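PDB 4OEV: putative peptide ABC-transport system periplasmic peptide-binding protein from Campylobacter jejuni, which binds nickel(II) outside the cytoplasm for uptake by an ABC-type importer, although its family is generally assigned to peptide transport. Local coordinates for residues M245-N250 and Y374-D378; D249-L253 and K329-F333; D469-T475 and W487-S493. All blocks are in the same frame, centred on the assembly; numbering follows the deposited sequence.

Overall arrangement
Interactions 1 and 2 start from the same piece of chain, sharing Asp-249 and Asn-250 just beyond strand 241-246. Their centres are about 11 Å apart and they touch, Leu-253 CD1 lying 3.0 Å from Asp-378 O. The chain leaving strand 241-246 packs first on the loop before strand 379-384 and then on strand 329-338; segment 329-333 comes before 374-378 along the chain. Interaction 3 comes later, near the C-terminus: its centre is about 40 Å from that of interaction 1 and about 49 Å from that of interaction 2. It closes a loop carrying His-480 and His-481, which bind nickel together with His-26. The first two contacts thus lie in one region of the solute-binding fold, the third across the molecule.

Interaction 1: M245-N250 and Y374-D378; sequences MFNLDN and YSKVD
Met-245 and Phe-246 end strand 241-246 and Asn-247 continues extended; a type I beta turn from Asn-247 to Asn-250 follows, with Asn-250 N 3.1 Å from Asn-247 O. Asn-247 (chi1 t) also forms an Asx turn, its OD1 accepting from Asp-249 N at 2.8 Å. Opposite, the segment begins at Tyr-374, whose carbonyl O meets Met-245 CE at 3.8 Å; the Tyr-374 ring leads away to stack on Phe-380, its OH hydrogen-bonded to Gly-370 N, and comes within about 4 Å (nearest atoms) of the bound oxalate. Ser-375 O lies 3.2 Å from Asn-247 ND2 and accepts from His-415 NE2. After three residues with phi from -65° to -114° and psi between -20° and 16°, Val-377 is extended (-112°/156°), and its O accepts from Asn-247 ND2 at 3.1 Å. Asp-378 has the largest area covered here: its O takes the hydrogen bond from Asn-247 N (2.9 Å), and the CA atoms of Asn-247 and Asp-378 are 5.1 Å apart. Asp-378 OD2 accepts from Glu-334 N of strand 329-338, while OD1 lies 3.2 Å from Asn-250 ND2; Asn-250 OD1 accepts from Leu-253 N. One asparagine thus binds the other segment through both backbone and side chain, where the antiparallel pairing of strands 241-246 and 379-384 gives way to an Asx turn and a type I beta turn.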
loop_
_atom_site.group_PDB
_atom_site.type_symbol
_atom_site.label_atom_id
_atom_site.label_comp_id
_atom_site.label_asym_id
_atom_site.label_seq_id
_atom_site.Cartn_x
_atom_site.Cartn_y
_atom_site.Cartn_z
ATOM N N MET A 245 12.280 -9.138 -1.596
ATOM C CA MET A 245 11.300 -10.259 -1.572
ATOM C C MET A 245 12.034 -11.506 -2.061
ATOM O O MET A 245 12.467 -11.511 -3.198
ATOM C CB MET A 245 10.123 -9.966 -2.508
ATOM C CG MET A 245 8.878 -11.000 -2.561
ATOM S SD MET A 245 8.189 -11.148 -4.248
ATOM C CE MET A 245 9.466 -12.150 -5.022
ATOM N N PHE A 246 12.125 -12.563 -1.252
ATOM C CA PHE A 246 12.602 -13.875 -1.724
ATOM C C PHE A 246 11.508 -14.610 -2.451
ATOM O O PHE A 246 10.344 -14.680 -1.952
ATOM C CB PHE A 246 13.059 -14.759 -0.555
ATOM C CG PHE A 246 14.190 -14.209 0.243
ATOM C CD1 PHE A 246 15.398 -13.886 -0.354
ATOM C CD2 PHE A 246 14.080 -14.115 1.618
ATOM C CE1 PHE A 246 16.441 -13.422 0.390
ATOM C CE2 PHE A 246 15.131 -13.665 2.380
ATOM C CZ PHE A 246 16.330 -13.324 1.763
ATOM N N ASN A 247 11.819 -15.174 -3.608
ATOM C CA ASN A 247 10.876 -16.067 -4.239
ATOM C C ASN A 247 11.155 -17.461 -3.679
ATOM O O ASN A 247 12.228 -18.036 -3.873
ATOM C CB ASN A 247 10.961 -16.071 -5.785
ATOM C CG ASN A 247 9.823 -16.889 -6.400
ATOM O OD1 ASN A 247 9.432 -17.908 -5.801
ATOM N ND2 ASN A 247 9.291 -16.474 -7.586
ATOM N N LEU A 248 10.183 -18.017 -2.987
ATOM C CA LEU A 248 10.453 -19.266 -2.274
ATOM C C LEU A 248 10.427 -20.458 -3.224
ATOM O O LEU A 248 10.791 -21.564 -2.793
ATOM C CB LEU A 248 9.431 -19.472 -1.117
ATOM C CG LEU A 248 9.674 -18.794 0.246
ATOM C CD1 LEU A 248 11.054 -19.010 0.676
ATOM C CD2 LEU A 248 9.500 -17.264 0.227
ATOM N N ASP A 249 10.019 -20.277 -4.501
ATOM C CA ASP A 249 10.128 -21.352 -5.478
ATOM C C ASP A 249 11.604 -21.552 -5.929
ATOM O O ASP A 249 11.935 -22.570 -6.543
ATOM C CB ASP A 249 9.320 -21.115 -6.759
ATOM C CG ASP A 249 7.790 -21.140 -6.518
ATOM O OD1 ASP A 249 7.387 -21.523 -5.383
ATOM O OD2 ASP A 249 7.057 -20.775 -7.484
ATOM N N ASN A 250 12.449 -20.562 -5.688
ATOM C CA ASN A 250 13.859 -20.631 -6.162
ATOM C C ASN A 250 14.638 -21.699 -5.405
ATOM O O ASN A 250 14.527 -21.772 -4.183
ATOM C CB ASN A 250 14.509 -19.240 -5.997
ATOM C CG ASN A 250 15.996 -19.249 -6.388
ATOM O OD1 ASN A 250 16.828 -19.527 -5.540
ATOM N ND2 ASN A 250 16.314 -18.957 -7.647
ATOM N N TYR A 374 6.028 -9.751 -11.120
ATOM C CA TYR A 374 6.849 -9.680 -9.930
ATOM C C TYR A 374 6.911 -10.999 -9.149
ATOM O O TYR A 374 7.787 -11.165 -8.314
ATOM C CB TYR A 374 6.360 -8.582 -8.989
ATOM C CG TYR A 374 6.230 -7.189 -9.602
ATOM C CD1 TYR A 374 5.349 -6.251 -9.046
ATOM C CD2 TYR A 374 6.959 -6.822 -10.732
ATOM C CE1 TYR A 374 5.198 -4.983 -9.612
ATOM C CE2 TYR A 374 6.818 -5.585 -11.296
ATOM C CZ TYR A 374 5.942 -4.646 -10.726
ATOM O OH TYR A 374 5.810 -3.377 -11.303
ATOM N N SER A 375 5.952 -11.895 -9.375
ATOM C CA SER A 375 5.884 -13.146 -8.642
ATOM C C SER A 375 6.651 -14.239 -9.399
ATOM O O SER A 375 6.650 -15.391 -8.961
ATOM C CB SER A 375 4.412 -13.607 -8.427
ATOM O OG SER A 375 3.863 -14.077 -9.645
ATOM N N LYS A 376 7.238 -13.911 -10.553
ATOM C CA LYS A 376 7.938 -14.923 -11.350
ATOM C C LYS A 376 9.464 -14.681 -11.433
ATOM O O LYS A 376 10.118 -15.262 -12.297
ATOM C CB LYS A 376 7.393 -14.996 -12.773
ATOM C CG LYS A 376 5.905 -15.282 -12.885
ATOM C CD LYS A 376 5.598 -16.747 -12.726
ATOM C CE LYS A 376 4.106 -17.035 -13.025
ATOM N NZ LYS A 376 3.766 -17.015 -14.496
ATOM N N VAL A 377 9.990 -13.826 -10.543
ATOM C CA VAL A 377 11.438 -13.525 -10.509
ATOM C C VAL A 377 12.061 -14.069 -9.241
ATOM O O VAL A 377 11.368 -14.262 -8.248
ATOM C CB VAL A 377 11.694 -11.997 -10.593
ATOM C CG1 VAL A 377 11.161 -11.468 -11.915
ATOM C CG2 VAL A 377 11.039 -11.290 -9.436
ATOM N N ASP A 378 13.384 -14.339 -9.254
ATOM C CA ASP A 378 14.013 -14.953 -8.096
ATOM C C ASP A 378 13.891 -14.117 -6.858
ATOM O O ASP A 378 13.748 -14.631 -5.745
ATOM C CB ASP A 378 15.550 -15.214 -8.312
ATOM C CG ASP A 378 15.871 -16.102 -9.533
ATOM O OD1 ASP A 378 15.062 -17.014 -9.874
ATOM O OD2 ASP A 378 16.959 -15.891 -10.154
#

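Interaction 2: D249-L253 and K329-F333; sequences DNEFL and KILEF
The Phe-252 ring (chi1 m) lies flat against the backbone of Leu-331, whose CA sits over its face in a CH-pi contact, 4.1 Å from the centroid and 6° off the normal; Phe-252 CA and Leu-331 CA are 6.7 Å apart. Phe-252 CZ reaches Ile-330 O and its CD2 reaches Glu-332 O, both at 3.3 Å. Residues 329-330 are strand, Leu-331 (-71°/101°) interrupts it, and 332-333 are extended and weakly bonded. Residues 251-253 have helical phi/psi without regular bonds; Asn-250 OD1 accepts from Phe-252 N (2.9 Å, an Asx turn) and Leu-253 N (2.8 Å, the wider Asx motif). Asn-250 ND2 reaches Glu-332 O through water 1. At the exposed margin, Lys-329 NZ makes a salt bridge with Glu-251 OE1 (3.1 Å). Leu-253 CD2 stands over the Phe-333 ring (chi1 p), 4.0 Å from its centroid. The turn is packed against the start of strand 329-338, which pairs with strand 361-367, while helix 256-265 brings Leu-262 against Leu-253 and Phe-333, and Val-258 against Leu-331.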
loop_
_atom_site.group_PDB
_atom_site.type_symbol
_atom_site.label_atom_id
_atom_site.label_comp_id
_atom_site.label_asym_id
_atom_site.label_seq_id
_atom_site.Cartn_x
_atom_site.Cartn_y
_atom_site.Cartn_z
ATOM N N ASP A 249 10.019 -20.277 -4.501
ATOM C CA ASP A 249 10.128 -21.352 -5.478
ATOM C C ASP A 249 11.604 -21.552 -5.929
ATOM O O ASP A 249 11.935 -22.570 -6.543
ATOM C CB ASP A 249 9.320 -21.115 -6.759
ATOM C CG ASP A 249 7.790 -21.140 -6.518
ATOM O OD1 ASP A 249 7.387 -21.523 -5.383
ATOM O OD2 ASP A 249 7.057 -20.775 -7.484
ATOM N N ASN A 250 12.449 -20.562 -5.688
ATOM C CA ASN A 250 13.859 -20.631 -6.162
ATOM C C ASN A 250 14.638 -21.699 -5.405
ATOM O O ASN A 250 14.527 -21.772 -4.183
ATOM C CB ASN A 250 14.509 -19.240 -5.997
ATOM C CG ASN A 250 15.996 -19.249 -6.388
ATOM O OD1 ASN A 250 16.828 -19.527 -5.540
ATOM N ND2 ASN A 250 16.314 -18.957 -7.647
ATOM N N GLU A 251 15.455 -22.509 -6.097
ATOM C CA GLU A 251 16.099 -23.675 -5.453
ATOM C C GLU A 251 17.043 -23.275 -4.302
ATOM O O GLU A 251 17.143 -23.975 -3.285
ATOM C CB GLU A 251 16.876 -24.523 -6.496
ATOM C CG GLU A 251 18.036 -23.771 -7.170
ATOM C CD GLU A 251 18.936 -24.676 -8.019
ATOM O OE1 GLU A 251 19.370 -25.743 -7.510
ATOM O OE2 GLU A 251 19.188 -24.324 -9.196
ATOM N N PHE A 252 17.654 -22.091 -4.401
ATOM C CA PHE A 252 18.535 -21.647 -3.343
ATOM C C PHE A 252 17.780 -20.887 -2.287
ATOM O O PHE A 252 17.965 -21.126 -1.080
ATOM C CB PHE A 252 19.677 -20.735 -3.896
ATOM C CG PHE A 252 20.467 -21.378 -4.974
ATOM C CD1 PHE A 252 21.210 -22.531 -4.702
ATOM C CD2 PHE A 252 20.476 -20.851 -6.269
ATOM C CE1 PHE A 252 21.940 -23.167 -5.701
ATOM C CE2 PHE A 252 21.233 -21.462 -7.285
ATOM C CZ PHE A 252 21.946 -22.638 -7.006
ATOM N N LEU A 253 16.957 -19.934 -2.723
ATOM C CA LEU A 253 16.266 -19.065 -1.783
ATOM C C LEU A 253 15.226 -19.837 -0.940
ATOM O O LEU A 253 14.904 -19.399 0.166
ATOM C CB LEU A 253 15.585 -17.867 -2.512
ATOM C CG LEU A 253 16.561 -16.916 -3.234
ATOM C CD1 LEU A 253 15.752 -15.717 -3.768
ATOM C CD2 LEU A 253 17.770 -16.438 -2.384
ATOM N N LYS A 329 26.862 -26.419 -8.498
ATOM C CA LYS A 329 26.110 -25.183 -8.805
ATOM C C LYS A 329 26.492 -24.032 -7.897
ATOM O O LYS A 329 26.386 -24.155 -6.685
ATOM C CB LYS A 329 24.589 -25.397 -8.661
ATOM C CG LYS A 329 23.988 -26.418 -9.598
ATOM C CD LYS A 329 22.596 -26.808 -9.067
ATOM C CE LYS A 329 21.776 -27.581 -10.084
ATOM N NZ LYS A 329 20.416 -27.906 -9.503
ATOM N N ILE A 330 26.883 -22.885 -8.449
ATOM C CA ILE A 330 27.162 -21.755 -7.551
ATOM C C ILE A 330 25.852 -21.135 -7.052
ATOM O O ILE A 330 24.825 -21.156 -7.736
ATOM C CB ILE A 330 28.065 -20.659 -8.200
ATOM C CG1 ILE A 330 27.312 -19.910 -9.277
ATOM C CG2 ILE A 330 29.417 -21.270 -8.751
ATOM C CD1 ILE A 330 27.872 -18.493 -9.527
ATOM N N LEU A 331 25.868 -20.667 -5.807
ATOM C CA LEU A 331 24.724 -20.013 -5.215
ATOM C C LEU A 331 24.558 -18.657 -5.890
ATOM O O LEU A 331 25.306 -17.716 -5.586
ATOM C CB LEU A 331 24.903 -19.850 -3.698
ATOM C CG LEU A 331 23.609 -19.753 -2.838
ATOM C CD1 LEU A 331 23.924 -19.753 -1.336
ATOM C CD2 LEU A 331 22.872 -18.480 -3.154
ATOM N N GLU A 332 23.621 -18.574 -6.836
ATOM C CA GLU A 332 23.369 -17.337 -7.585
ATOM C C GLU A 332 21.899 -17.178 -7.944
ATOM O O GLU A 332 21.161 -18.157 -7.988
ATOM C CB GLU A 332 24.197 -17.274 -8.880
ATOM C CG GLU A 332 23.662 -18.094 -10.045
ATOM C CD GLU A 332 24.607 -18.071 -11.247
ATOM O OE1 GLU A 332 25.290 -17.038 -11.448
ATOM O OE2 GLU A 332 24.673 -19.091 -11.982
ATOM N N PHE A 333 21.481 -15.944 -8.212
ATOM C CA PHE A 333 20.076 -15.675 -8.494
ATOM C C PHE A 333 19.911 -14.237 -8.988
ATOM O O PHE A 333 20.860 -13.444 -8.931
ATOM C CB PHE A 333 19.200 -15.937 -7.252
ATOM C CG PHE A 333 19.599 -15.133 -6.049
ATOM C CD1 PHE A 333 19.045 -13.890 -5.836
ATOM C CD2 PHE A 333 20.552 -15.608 -5.146
ATOM C CE1 PHE A 333 19.427 -13.128 -4.731
ATOM C CE2 PHE A 333 20.949 -14.860 -4.036
ATOM C CZ PHE A 333 20.387 -13.602 -3.830
HETATM O O HOH W 1 18.813 -19.252 -9.144
HETATM O O HOH W 2 18.114 -26.320 -10.512
#

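Interaction 3: D469-T475 and W487-S493; sequences DLKGIKT and WNVYEWS
Lys-474 is extended from chi2 to chi4 (all t), reaching past Asn-488 to Glu-491. Its NZ makes a salt bridge with Glu-491 OE1 at 3.2 Å, its CB touches Trp-487 CZ2 at 3.6 Å, and its backbone is hydrogen-bonded at both N and O: Lys-474 N donates to Asn-488 OD1 (3.3 Å), and Lys-474 O accepts from Trp-487 NE1 (3.0 Å). Asn-488 ND2 in turn binds Gly-472 O (2.9 Å) and Glu-491 OE1 (2.8 Å). Gly-472 CA lies 3.9 Å from Glu-491 O; an ideal CB would come to 2.4 Å from that oxygen, a clash, and at phi 99°, psi -5° would also jam against the preceding carbonyl O, which by itself calls for glycine. Segment 487-493 contains a short 3-10 segment, 489-491 (Glu-491 N to Asn-488 O 2.8 Å), and the two segments meet in a single antiparallel bridge, closing the loop that carries the nickel ligands His-480 and His-481. The C-terminal chain returns to pack on the N-terminal strand 6-11, consistent with other solute-binding proteins of this family: Trp-492 rests on Leu-7 and Ile-9. Ile-473 CG1 lies over the Trp-492 five-membered ring, 3.7 Å from its centroid, and Leu-470 CD2 reaches Trp-492 CE3 at 3.9 Å. Trp-492 NE1 donates to Asn-488 OD1 at 2.9 Å, tying the indole to the asparagine that receives Lys-474. Ser-493 makes the bridge, a hydrogen-bonded pair: Lys-471 N to Ser-493 O is 2.8 Å and Ser-493 N to Lys-471 O 3.0 Å. Water 4 joins Gly-472 O (2.7 Å) to Glu-491 OE1 (3.0 Å).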
loop_
_atom_site.group_PDB
_atom_site.type_symbol
_atom_site.label_atom_id
_atom_site.label_comp_id
_atom_site.label_asym_id
_atom_site.label_seq_id
_atom_site.Cartn_x
_atom_site.Cartn_y
_atom_site.Cartn_z
ATOM N N ASP A 469 2.948 28.346 -4.631
ATOM C CA ASP A 469 1.637 28.983 -4.671
ATOM C C ASP A 469 0.603 28.107 -3.978
ATOM O O ASP A 469 -0.473 28.579 -3.700
ATOM C CB ASP A 469 1.200 29.263 -6.115
ATOM C CG ASP A 469 2.017 30.361 -6.778
ATOM O OD1 ASP A 469 2.456 31.310 -6.074
ATOM O OD2 ASP A 469 2.251 30.241 -8.004
ATOM N N LEU A 470 0.921 26.829 -3.737
ATOM C CA LEU A 470 -0.062 25.896 -3.160
ATOM C C LEU A 470 -0.324 26.077 -1.661
ATOM O O LEU A 470 0.563 25.884 -0.824
ATOM C CB LEU A 470 0.367 24.466 -3.408
ATOM C CG LEU A 470 -0.500 23.713 -4.409
ATOM C CD1 LEU A 470 -0.382 24.391 -5.751
ATOM C CD2 LEU A 470 -0.076 22.249 -4.493
ATOM N N LYS A 471 -1.571 26.383 -1.326
ATOM C CA LYS A 471 -1.977 26.549 0.072
ATOM C C LYS A 471 -2.917 25.423 0.502
ATOM O O LYS A 471 -3.605 24.851 -0.335
ATOM C CB LYS A 471 -2.662 27.902 0.290
ATOM C CG LYS A 471 -1.729 29.097 0.610
ATOM C CD LYS A 471 -0.603 29.277 -0.391
ATOM C CE LYS A 471 0.332 30.470 -0.028
ATOM N NZ LYS A 471 1.294 30.173 1.087
ATOM N N GLY A 472 -2.905 25.091 1.792
ATOM C CA GLY A 472 -3.887 24.191 2.373
ATOM C C GLY A 472 -3.416 22.749 2.547
ATOM O O GLY A 472 -4.153 21.912 3.120
ATOM N N ILE A 473 -2.214 22.430 2.057
ATOM C CA ILE A 473 -1.727 21.046 2.142
ATOM C C ILE A 473 -1.525 20.661 3.594
ATOM O O ILE A 473 -0.927 21.394 4.369
ATOM C CB ILE A 473 -0.428 20.834 1.358
ATOM C CG1 ILE A 473 -0.639 21.204 -0.108
ATOM C CG2 ILE A 473 0.032 19.363 1.459
ATOM C CD1 ILE A 473 0.695 21.243 -0.900
ATOM N N LYS A 474 -2.090 19.532 3.972
ATOM C CA LYS A 474 -1.896 18.993 5.304
ATOM C C LYS A 474 -1.176 17.651 5.223
ATOM O O LYS A 474 -1.483 16.841 4.329
ATOM C CB LYS A 474 -3.235 18.817 6.017
ATOM C CG LYS A 474 -3.936 20.141 6.400
ATOM C CD LYS A 474 -5.245 19.776 7.111
ATOM C CE LYS A 474 -6.007 20.999 7.627
ATOM N NZ LYS A 474 -7.427 20.618 7.901
ATOM N N THR A 475 -0.242 17.406 6.150
ATOM C CA THR A 475 0.453 16.110 6.200
ATOM C C THR A 475 -0.348 15.139 7.030
ATOM O O THR A 475 -1.211 15.539 7.825
ATOM C CB THR A 475 1.838 16.201 6.832
ATOM O OG1 THR A 475 1.691 16.677 8.175
ATOM C CG2 THR A 475 2.762 17.162 6.049
ATOM N N TRP A 487 -4.820 13.354 0.557
ATOM C CA TRP A 487 -6.017 12.980 1.337
ATOM C C TRP A 487 -6.911 14.199 1.573
ATOM O O TRP A 487 -8.116 14.026 1.706
ATOM C CB TRP A 487 -5.655 12.359 2.692
ATOM C CG TRP A 487 -5.091 13.380 3.641
ATOM C CD1 TRP A 487 -3.772 13.827 3.682
ATOM C CD2 TRP A 487 -5.798 14.124 4.651
ATOM N NE1 TRP A 487 -3.642 14.801 4.671
ATOM C CE2 TRP A 487 -4.866 15.000 5.266
ATOM C CE3 TRP A 487 -7.131 14.133 5.099
ATOM C CZ2 TRP A 487 -5.230 15.870 6.320
ATOM C CZ3 TRP A 487 -7.492 15.014 6.146
ATOM C CH2 TRP A 487 -6.543 15.859 6.740
ATOM N N ASN A 488 -6.343 15.419 1.637
ATOM C CA ASN A 488 -7.192 16.606 1.853
ATOM C C ASN A 488 -7.131 17.558 0.668
ATOM O O ASN A 488 -7.241 18.798 0.812
ATOM C CB ASN A 488 -6.842 17.345 3.164
ATOM C CG ASN A 488 -5.667 18.299 3.033
ATOM O OD1 ASN A 488 -4.583 17.934 2.550
ATOM N ND2 ASN A 488 -5.882 19.546 3.454
ATOM N N VAL A 489 -6.961 16.982 -0.518
ATOM C CA VAL A 489 -6.783 17.794 -1.720
ATOM C C VAL A 489 -7.951 18.778 -1.944
ATOM O O VAL A 489 -7.750 19.860 -2.483
ATOM C CB VAL A 489 -6.603 16.914 -2.972
ATOM C CG1 VAL A 489 -7.865 16.108 -3.235
ATOM C CG2 VAL A 489 -6.236 17.790 -4.172
ATOM N N TYR A 490 -9.153 18.444 -1.470
ATOM C CA TYR A 490 -10.270 19.360 -1.640
ATOM C C TYR A 490 -10.130 20.650 -0.816
ATOM O O TYR A 490 -10.990 21.532 -0.898
ATOM C CB TYR A 490 -11.620 18.663 -1.285
ATOM C CG TYR A 490 -11.676 17.966 0.074
ATOM C CD1 TYR A 490 -12.035 18.662 1.220
ATOM C CD2 TYR A 490 -11.359 16.609 0.198
ATOM C CE1 TYR A 490 -12.095 18.036 2.456
ATOM C CE2 TYR A 490 -11.420 15.966 1.425
ATOM C CZ TYR A 490 -11.785 16.684 2.548
ATOM O OH TYR A 490 -11.836 16.059 3.775
ATOM N N GLU A 491 -9.111 20.740 0.026
ATOM C CA GLU A 491 -8.852 21.968 0.773
ATOM C C GLU A 491 -7.699 22.740 0.130
ATOM O O GLU A 491 -7.376 23.841 0.575
ATOM C CB GLU A 491 -8.528 21.663 2.241
ATOM C CG GLU A 491 -9.603 20.867 2.944
ATOM C CD GLU A 491 -9.337 20.692 4.433
ATOM O OE1 GLU A 491 -8.169 20.471 4.809
ATOM O OE2 GLU A 491 -10.288 20.747 5.240
ATOM N N TRP A 492 -7.078 22.167 -0.903
ATOM C CA TRP A 492 -5.908 22.830 -1.523
ATOM C C TRP A 492 -6.368 23.928 -2.459
ATOM O O TRP A 492 -7.410 23.786 -3.098
ATOM C CB TRP A 492 -5.038 21.848 -2.318
ATOM C CG TRP A 492 -4.440 20.697 -1.572
ATOM C CD1 TRP A 492 -4.719 20.301 -0.302
ATOM C CD2 TRP A 492 -3.426 19.790 -2.060
ATOM N NE1 TRP A 492 -3.962 19.189 0.026
ATOM C CE2 TRP A 492 -3.160 18.867 -1.033
ATOM C CE3 TRP A 492 -2.713 19.684 -3.265
ATOM C CZ2 TRP A 492 -2.222 17.827 -1.174
ATOM C CZ3 TRP A 492 -1.781 18.659 -3.405
ATOM C CH2 TRP A 492 -1.549 17.743 -2.362
ATOM N N SER A 493 -5.606 25.024 -2.547
ATOM C CA SER A 493 -5.928 26.094 -3.478
ATOM C C SER A 493 -4.722 26.976 -3.815
ATOM O O SER A 493 -3.677 26.926 -3.156
ATOM C CB SER A 493 -7.040 26.997 -2.930
ATOM O OG SER A 493 -6.576 27.710 -1.802
HETATM O O HOH W 3 -6.394 26.462 0.384
HETATM O O HOH W 4 -6.143 22.622 4.817
HETATM O O HOH W 5 -9.694 18.136 7.482
#